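PDB 2ZF9: ScaE cell-surface anchored scaffoldin protein from Ruminococcus flavefaciens, which is a cell-surface scaffoldin that probably anchors the cellulosome, here through its type III cohesin module, which binds dockerins. Local coordinates for residues G11-D19 with V145-T153; L69-I80 with L126-P134. All coordinates share one frame; numbering follows the deposited sequence.

Contact 1: residues G11-D19 with V145-T153; sequences GPAAGQAYD and VQVAYQSRT
Ala14 lies beside Ala148 in a short parallel pairing, in which strand 14-15 runs along the C-terminal end of strand 142-149, whose other neighbours are strands 66-73 and 180-187. Ala14 bonds to both neighbours of its counterpart: its N donates to Val147 O at 3.0 Å, and its O accepts Tyr149 N at 2.8 Å. Two residues on, Gln16 N donates to Tyr149 O (2.9 Å). Gly15, between them, has backbone angles at which a side chain would be jammed against the preceding carbonyl, and a CB there would also collide with Tyr149 O. Beyond the strand, Tyr18 and Tyr149 form an edge-to-face pair, centroids 4.9 Å apart and planes at 60°. The Tyr18 edge is the donor of this T-shaped contact: its CD1 sits over one face of the Tyr149 ring, off-centre, 3.4 Å from Tyr149 CZ. The first torsion of Tyr149, with CG anti to the backbone N (chi1 179°), places its ring where Tyr18 CD1 can lie over that face and Gln16 O at the edge, in plane, 3.4 Å from Tyr149 CD2. Its hydroxyl shares a water with Asp19 N, while Tyr18 OH bonds to Gln172 of helix 166-178. On the stem of the same tyrosine, Ala13 CB packs against Tyr149 CB. Gln16 runs extended beyond CG, bringing its amide carbon CD within 3.6 Å of Gln150 CB, with the two amide planes only 13° apart. On the Ala14 and Ala148 face, Gln146 OE1 touches Ala14 CB but takes its hydrogen bond from Gln72 NE2. The arrangement is a short N-terminal parallel strand added to a cohesin-type beta sandwich, with its following loop pinned between strand 142-149 and helix 166-178.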
# COMPACT_ATOMS: atom_id res chain seq x y z
N GLY A 11 7.54 -1.82 -11.14
CA GLY A 11 6.48 -0.92 -11.60
C GLY A 11 6.30 0.27 -10.69
O GLY A 11 6.71 0.24 -9.52
N PRO A 12 5.72 1.35 -11.23
CA PRO A 12 5.42 2.56 -10.46
C PRO A 12 4.10 2.50 -9.70
O PRO A 12 3.24 1.65 -9.97
CB PRO A 12 5.31 3.64 -11.57
CG PRO A 12 4.73 2.92 -12.69
CD PRO A 12 5.43 1.55 -12.67
N ALA A 13 3.95 3.44 -8.76
CA ALA A 13 2.69 3.73 -8.14
C ALA A 13 1.67 4.19 -9.19
O ALA A 13 2.06 4.67 -10.28
CB ALA A 13 2.86 4.86 -7.08
N ALA A 14 0.39 4.07 -8.86
CA ALA A 14 -0.69 4.65 -9.68
C ALA A 14 -0.76 6.17 -9.45
O ALA A 14 -0.07 6.71 -8.58
CB ALA A 14 -2.01 3.99 -9.37
N GLY A 15 -1.56 6.88 -10.26
CA GLY A 15 -1.70 8.34 -10.03
C GLY A 15 -0.73 9.12 -10.88
O GLY A 15 -0.69 8.93 -12.09
N GLN A 16 0.04 10.00 -10.25
CA GLN A 16 0.95 10.89 -10.94
C GLN A 16 2.40 10.38 -10.89
O GLN A 16 2.77 9.68 -9.94
CB GLN A 16 0.83 12.28 -10.34
CG GLN A 16 -0.59 12.85 -10.52
CD GLN A 16 -0.77 14.24 -9.91
OE1 GLN A 16 0.19 14.97 -9.69
NE2 GLN A 16 -2.03 14.61 -9.63
N ALA A 17 3.19 10.68 -11.91
CA ALA A 17 4.56 10.17 -11.97
C ALA A 17 5.37 10.79 -10.86
O ALA A 17 5.27 12.00 -10.62
CB ALA A 17 5.20 10.46 -13.33
N TYR A 18 6.18 9.97 -10.19
CA TYR A 18 7.10 10.48 -9.20
C TYR A 18 8.27 11.19 -9.90
O TYR A 18 8.85 10.66 -10.85
CB TYR A 18 7.65 9.32 -8.39
CG TYR A 18 8.49 9.76 -7.23
CD1 TYR A 18 7.90 9.99 -5.99
CD2 TYR A 18 9.86 9.95 -7.37
CE1 TYR A 18 8.65 10.39 -4.90
CE2 TYR A 18 10.65 10.38 -6.28
CZ TYR A 18 10.02 10.58 -5.05
OH TYR A 18 10.74 10.96 -3.95
N ASP A 19 8.64 12.36 -9.38
CA ASP A 19 9.79 13.10 -9.91
C ASP A 19 11.07 12.75 -9.21
O ASP A 19 11.35 13.27 -8.13
CB ASP A 19 9.56 14.60 -9.74
CG ASP A 19 10.73 15.43 -10.29
OD1 ASP A 19 11.61 14.87 -11.00
OD2 ASP A 19 10.74 16.63 -10.00
N VAL A 145 -6.60 -2.80 -6.40
CA VAL A 145 -6.31 -2.14 -5.11
C VAL A 145 -4.84 -1.73 -5.19
O VAL A 145 -3.95 -2.59 -5.36
CB VAL A 145 -6.55 -3.15 -3.93
CG1 VAL A 145 -6.28 -2.50 -2.56
CG2 VAL A 145 -7.98 -3.72 -3.99
N GLN A 146 -4.59 -0.43 -5.03
CA GLN A 146 -3.38 0.20 -5.51
C GLN A 146 -2.78 1.18 -4.51
O GLN A 146 -3.49 1.94 -3.84
CB GLN A 146 -3.68 0.96 -6.80
CG GLN A 146 -4.17 0.09 -7.94
CD GLN A 146 -4.49 0.92 -9.19
OE1 GLN A 146 -4.98 2.05 -9.11
NE2 GLN A 146 -4.22 0.34 -10.33
N VAL A 147 -1.45 1.22 -4.48
CA VAL A 147 -0.74 2.39 -3.93
C VAL A 147 -0.71 3.47 -4.99
O VAL A 147 -0.35 3.20 -6.13
CB VAL A 147 0.73 2.06 -3.55
CG1 VAL A 147 1.47 3.37 -3.05
CG2 VAL A 147 0.76 0.94 -2.46
N ALA A 148 -1.08 4.69 -4.62
CA ALA A 148 -1.13 5.81 -5.56
C ALA A 148 -0.20 6.93 -5.07
O ALA A 148 -0.07 7.11 -3.87
CB ALA A 148 -2.58 6.35 -5.66
N TYR A 149 0.38 7.69 -5.99
CA TYR A 149 1.30 8.78 -5.68
C TYR A 149 0.73 10.08 -6.27
O TYR A 149 0.26 10.10 -7.40
CB TYR A 149 2.73 8.54 -6.28
CG TYR A 149 3.65 9.70 -5.96
CD1 TYR A 149 4.23 9.80 -4.71
CD2 TYR A 149 3.89 10.73 -6.88
CE1 TYR A 149 5.01 10.88 -4.34
CE2 TYR A 149 4.69 11.84 -6.52
CZ TYR A 149 5.23 11.90 -5.22
OH TYR A 149 6.04 12.94 -4.82
N GLN A 150 0.83 11.18 -5.53
CA GLN A 150 0.86 12.49 -6.18
C GLN A 150 1.65 13.50 -5.38
O GLN A 150 1.91 13.27 -4.22
CB GLN A 150 -0.53 13.01 -6.49
CG GLN A 150 -1.37 13.37 -5.32
CD GLN A 150 -2.83 13.15 -5.63
OE1 GLN A 150 -3.20 12.11 -6.17
NE2 GLN A 150 -3.67 14.13 -5.31
N SER A 151 2.00 14.62 -6.02
CA SER A 151 2.72 15.71 -5.35
C SER A 151 1.76 16.38 -4.38
O SER A 151 0.65 16.74 -4.77
CB SER A 151 3.20 16.76 -6.38
OG SER A 151 4.17 17.66 -5.83
N ARG A 152 2.17 16.54 -3.13
CA ARG A 152 1.28 17.11 -2.11
C ARG A 152 2.07 18.02 -1.20
O ARG A 152 3.29 17.85 -1.03
CB ARG A 152 0.65 16.00 -1.25
CG ARG A 152 -0.07 14.92 -2.05
CD ARG A 152 -0.36 13.70 -1.17
NE ARG A 152 -1.12 12.67 -1.88
CZ ARG A 152 -2.45 12.66 -1.97
NH1 ARG A 152 -3.16 13.64 -1.40
NH2 ARG A 152 -3.08 11.68 -2.62
N THR A 153 1.37 18.96 -0.56
CA THR A 153 1.98 19.77 0.49
C THR A 153 1.68 19.26 1.88
O THR A 153 2.42 19.56 2.81
CB THR A 153 1.64 21.29 0.38
OG1 THR A 153 0.26 21.52 0.70
CG2 THR A 153 1.91 21.79 -1.02
O HOH W 1 7.71 13.71 -6.80

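Contact 2: residues L69-I80 with L126-P134; sequences LHIQFDPKLKLI and LWSFVLQVP
The Phe73 ring carries Leu131 CD2 on one face, 3.8 Å from the centroid and only 6° off the ring normal, a centred CH-pi contact. Phe73 CG stands between its backbone N and carbonyl carbon (chi1 46°), which lays the ring across the leucine. The Phe129 ring comes from the opposite direction to Ile71, its CZ 4.0 Å from Ile71 CG2, and meets the Phe110 ring edge-to-face. The Leu69 and Leu126 side chains cross at about a right angle, CD1 of Leu69 3.9 Å from CD2 of Leu126. The axes of strands 69-73 and 126-132 approach to 10.7 Å at 18°, and the strands face each other as opposing layers. An Asx turn, Lys76 N to Asp74 OD2, and a type I turn over Asp74-Leu77 carry the chain across, and Leu77 CD1 packs 3.7 Å from Leu131 CD1. Strand 78-79 pairs antiparallel with strand 126-132: Lys78 and Gln132 are a hydrogen-bonded pair, with Gln132 N to Lys78 O at 2.7 Å, and Ile80 N donates to Val130 O. Were Phe73 an alanine, Leu131 CD2 would probably lose the ring face it rests on, and a gap would open between the layers. Water bridges Lys78 NZ and Gln132 OE1, while Gln132 NE2 bonds to Asn48 O. Apolar contact joins the layers, whereas backbone bonds and water hold the pairing at their margin.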
# COMPACT_ATOMS: atom_id res chain seq x y z
N LEU A 69 1.37 6.78 2.78
CA LEU A 69 0.97 5.90 1.68
C LEU A 69 -0.52 5.95 1.47
O LEU A 69 -1.29 5.64 2.40
CB LEU A 69 1.44 4.48 1.93
CG LEU A 69 2.97 4.28 2.02
CD1 LEU A 69 3.24 2.87 2.53
CD2 LEU A 69 3.64 4.46 0.64
N HIS A 70 -0.93 6.36 0.27
CA HIS A 70 -2.35 6.41 -0.06
C HIS A 70 -2.73 5.12 -0.78
O HIS A 70 -2.09 4.72 -1.74
CB HIS A 70 -2.67 7.59 -0.98
CG HIS A 70 -2.67 8.91 -0.28
ND1 HIS A 70 -1.55 9.70 -0.18
CD2 HIS A 70 -3.68 9.60 0.32
CE1 HIS A 70 -1.85 10.82 0.46
NE2 HIS A 70 -3.14 10.79 0.77
N ILE A 71 -3.78 4.48 -0.30
CA ILE A 71 -4.23 3.26 -0.94
C ILE A 71 -5.57 3.59 -1.59
O ILE A 71 -6.45 4.12 -0.93
CB ILE A 71 -4.39 2.12 0.11
CG1 ILE A 71 -3.00 1.79 0.69
CG2 ILE A 71 -5.08 0.86 -0.50
CD1 ILE A 71 -3.07 0.92 1.89
N GLN A 72 -5.70 3.29 -2.87
CA GLN A 72 -6.97 3.55 -3.55
C GLN A 72 -7.47 2.24 -4.14
O GLN A 72 -6.67 1.34 -4.43
CB GLN A 72 -6.81 4.60 -4.65
CG GLN A 72 -5.91 4.18 -5.76
CD GLN A 72 -5.74 5.26 -6.80
OE1 GLN A 72 -5.93 6.46 -6.53
NE2 GLN A 72 -5.35 4.85 -8.01
N PHE A 73 -8.79 2.13 -4.31
CA PHE A 73 -9.37 0.88 -4.79
C PHE A 73 -10.57 1.14 -5.72
O PHE A 73 -11.18 2.22 -5.71
CB PHE A 73 -9.79 -0.01 -3.61
CG PHE A 73 -10.54 0.74 -2.52
CD1 PHE A 73 -9.85 1.28 -1.40
CD2 PHE A 73 -11.94 0.91 -2.61
CE1 PHE A 73 -10.54 1.99 -0.41
CE2 PHE A 73 -12.64 1.61 -1.60
CZ PHE A 73 -11.92 2.16 -0.48
N ASP A 74 -10.89 0.14 -6.51
CA ASP A 74 -12.07 0.16 -7.39
C ASP A 74 -13.25 0.73 -6.60
O ASP A 74 -13.59 0.19 -5.54
CB ASP A 74 -12.36 -1.29 -7.80
CG ASP A 74 -13.33 -1.38 -8.97
OD1 ASP A 74 -12.93 -1.92 -10.03
OD2 ASP A 74 -14.44 -0.86 -8.82
N PRO A 75 -13.90 1.81 -7.09
CA PRO A 75 -15.02 2.45 -6.39
C PRO A 75 -16.21 1.50 -6.12
O PRO A 75 -17.05 1.79 -5.30
CB PRO A 75 -15.45 3.57 -7.35
CG PRO A 75 -14.32 3.76 -8.26
CD PRO A 75 -13.64 2.45 -8.40
N LYS A 76 -16.26 0.35 -6.78
CA LYS A 76 -17.31 -0.63 -6.47
C LYS A 76 -17.06 -1.36 -5.16
O LYS A 76 -17.97 -2.03 -4.63
CB LYS A 76 -17.41 -1.67 -7.58
CG LYS A 76 -18.13 -1.15 -8.80
CD LYS A 76 -17.99 -2.09 -9.97
CE LYS A 76 -18.73 -1.50 -11.14
NZ LYS A 76 -18.61 -2.35 -12.34
N LEU A 77 -15.82 -1.32 -4.67
CA LEU A 77 -15.48 -1.97 -3.37
C LEU A 77 -15.78 -0.99 -2.27
O LEU A 77 -15.79 0.21 -2.51
CB LEU A 77 -14.00 -2.35 -3.31
CG LEU A 77 -13.42 -3.36 -4.31
CD1 LEU A 77 -11.90 -3.53 -4.06
CD2 LEU A 77 -14.12 -4.71 -4.19
N LYS A 78 -16.04 -1.49 -1.07
CA LYS A 78 -16.29 -0.62 0.08
C LYS A 78 -15.31 -0.94 1.20
O LYS A 78 -15.16 -2.12 1.55
CB LYS A 78 -17.71 -0.87 0.58
CG LYS A 78 -18.22 0.10 1.63
CD LYS A 78 -19.61 -0.39 2.14
CE LYS A 78 -20.08 0.36 3.39
NZ LYS A 78 -21.05 -0.47 4.16
N LEU A 79 -14.68 0.08 1.76
CA LEU A 79 -13.78 -0.06 2.92
C LEU A 79 -14.60 -0.25 4.18
O LEU A 79 -15.43 0.59 4.53
CB LEU A 79 -12.88 1.17 3.07
CG LEU A 79 -11.82 1.17 4.20
CD1 LEU A 79 -10.71 0.12 3.97
CD2 LEU A 79 -11.21 2.55 4.27
N ILE A 80 -14.34 -1.35 4.88
CA ILE A 80 -15.09 -1.69 6.08
C ILE A 80 -14.30 -1.39 7.39
O ILE A 80 -13.37 -2.11 7.70
CB ILE A 80 -15.49 -3.16 6.05
CG1 ILE A 80 -16.26 -3.51 4.74
CG2 ILE A 80 -16.31 -3.55 7.30
CD1 ILE A 80 -17.52 -2.62 4.47
N LEU A 126 2.63 -4.20 6.71
CA LEU A 126 2.61 -2.87 7.28
C LEU A 126 1.19 -2.51 7.74
O LEU A 126 0.98 -2.01 8.88
CB LEU A 126 3.17 -1.86 6.27
CG LEU A 126 3.59 -0.48 6.76
CD1 LEU A 126 4.86 -0.58 7.57
CD2 LEU A 126 3.77 0.53 5.57
N TRP A 127 0.20 -2.74 6.86
CA TRP A 127 -1.19 -2.42 7.20
C TRP A 127 -2.09 -3.52 6.73
O TRP A 127 -1.86 -4.12 5.66
CB TRP A 127 -1.63 -1.11 6.55
CG TRP A 127 -0.96 0.05 7.08
CD1 TRP A 127 0.12 0.73 6.51
CD2 TRP A 127 -1.29 0.76 8.28
NE1 TRP A 127 0.48 1.77 7.33
CE2 TRP A 127 -0.37 1.82 8.41
CE3 TRP A 127 -2.28 0.58 9.27
CZ2 TRP A 127 -0.41 2.73 9.49
CZ3 TRP A 127 -2.32 1.48 10.33
CH2 TRP A 127 -1.40 2.55 10.43
N SER A 128 -3.11 -3.81 7.54
CA SER A 128 -4.14 -4.72 7.14
C SER A 128 -5.49 -3.95 7.12
O SER A 128 -5.71 -3.06 7.94
CB SER A 128 -4.14 -5.88 8.16
OG SER A 128 -5.30 -6.63 8.03
N PHE A 129 -6.39 -4.30 6.22
CA PHE A 129 -7.66 -3.57 6.07
C PHE A 129 -8.66 -4.48 5.34
O PHE A 129 -8.27 -5.50 4.77
CB PHE A 129 -7.48 -2.22 5.31
CG PHE A 129 -6.78 -2.36 3.95
CD1 PHE A 129 -5.40 -2.55 3.87
CD2 PHE A 129 -7.53 -2.30 2.75
CE1 PHE A 129 -4.76 -2.65 2.63
CE2 PHE A 129 -6.89 -2.40 1.50
CZ PHE A 129 -5.51 -2.59 1.45
N VAL A 130 -9.93 -4.11 5.39
CA VAL A 130 -10.98 -4.99 4.86
C VAL A 130 -11.76 -4.24 3.76
O VAL A 130 -12.25 -3.13 4.01
CB VAL A 130 -11.98 -5.42 5.99
CG1 VAL A 130 -13.17 -6.22 5.45
CG2 VAL A 130 -11.25 -6.26 7.05
N LEU A 131 -11.90 -4.88 2.59
CA LEU A 131 -12.68 -4.35 1.50
C LEU A 131 -13.81 -5.33 1.23
O LEU A 131 -13.60 -6.54 1.23
CB LEU A 131 -11.83 -4.17 0.22
CG LEU A 131 -10.76 -3.08 0.32
CD1 LEU A 131 -9.91 -3.03 -0.94
CD2 LEU A 131 -11.41 -1.72 0.56
N GLN A 132 -15.00 -4.79 1.02
CA GLN A 132 -16.13 -5.64 0.71
C GLN A 132 -16.50 -5.61 -0.79
O GLN A 132 -16.62 -4.57 -1.42
CB GLN A 132 -17.33 -5.30 1.62
CG GLN A 132 -18.56 -6.22 1.37
CD GLN A 132 -19.72 -5.91 2.30
OE1 GLN A 132 -19.97 -4.75 2.61
NE2 GLN A 132 -20.44 -6.95 2.75
N VAL A 133 -16.64 -6.80 -1.34
CA VAL A 133 -16.96 -7.03 -2.76
C VAL A 133 -18.46 -6.79 -2.98
O VAL A 133 -19.26 -7.08 -2.10
CB VAL A 133 -16.56 -8.48 -3.09
CG1 VAL A 133 -16.98 -8.89 -4.50
CG2 VAL A 133 -15.06 -8.67 -2.89
N PRO A 134 -18.84 -6.19 -4.12
CA PRO A 134 -20.29 -5.91 -4.31
C PRO A 134 -21.18 -7.14 -4.48
O PRO A 134 -20.71 -8.23 -4.82
CB PRO A 134 -20.32 -5.07 -5.59
CG PRO A 134 -19.03 -5.39 -6.30
CD PRO A 134 -18.02 -5.67 -5.23
O HOH W 2 -18.94 -3.33 -2.39
O HOH W 3 -21.40 -3.49 4.40
O HOH W 4 -10.61 -2.02 7.22

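How the contacts relate
Contact 1 is a surface contact and contact 2 is partly buried; their centres lie about 17 Å apart. They meet where strands 66-73 and 142-149 are neighbours in one sheet: Gln146 O lies 2.8 Å from Gln72 N, a probable backbone hydrogen bond, and Ala148 N probably bonds to His70 O as well. Strand 66-73 thus turns one set of side chains to the interior in contact 2, and Gln72 on its other face meets Gln146 of contact 1. Both contacts use backbone pairing, parallel in contact 1 and antiparallel in contact 2, but contact 2 adds apolar side chains packed between layers. Leu131 of contact 2 also touches Val145 of strand 142-149.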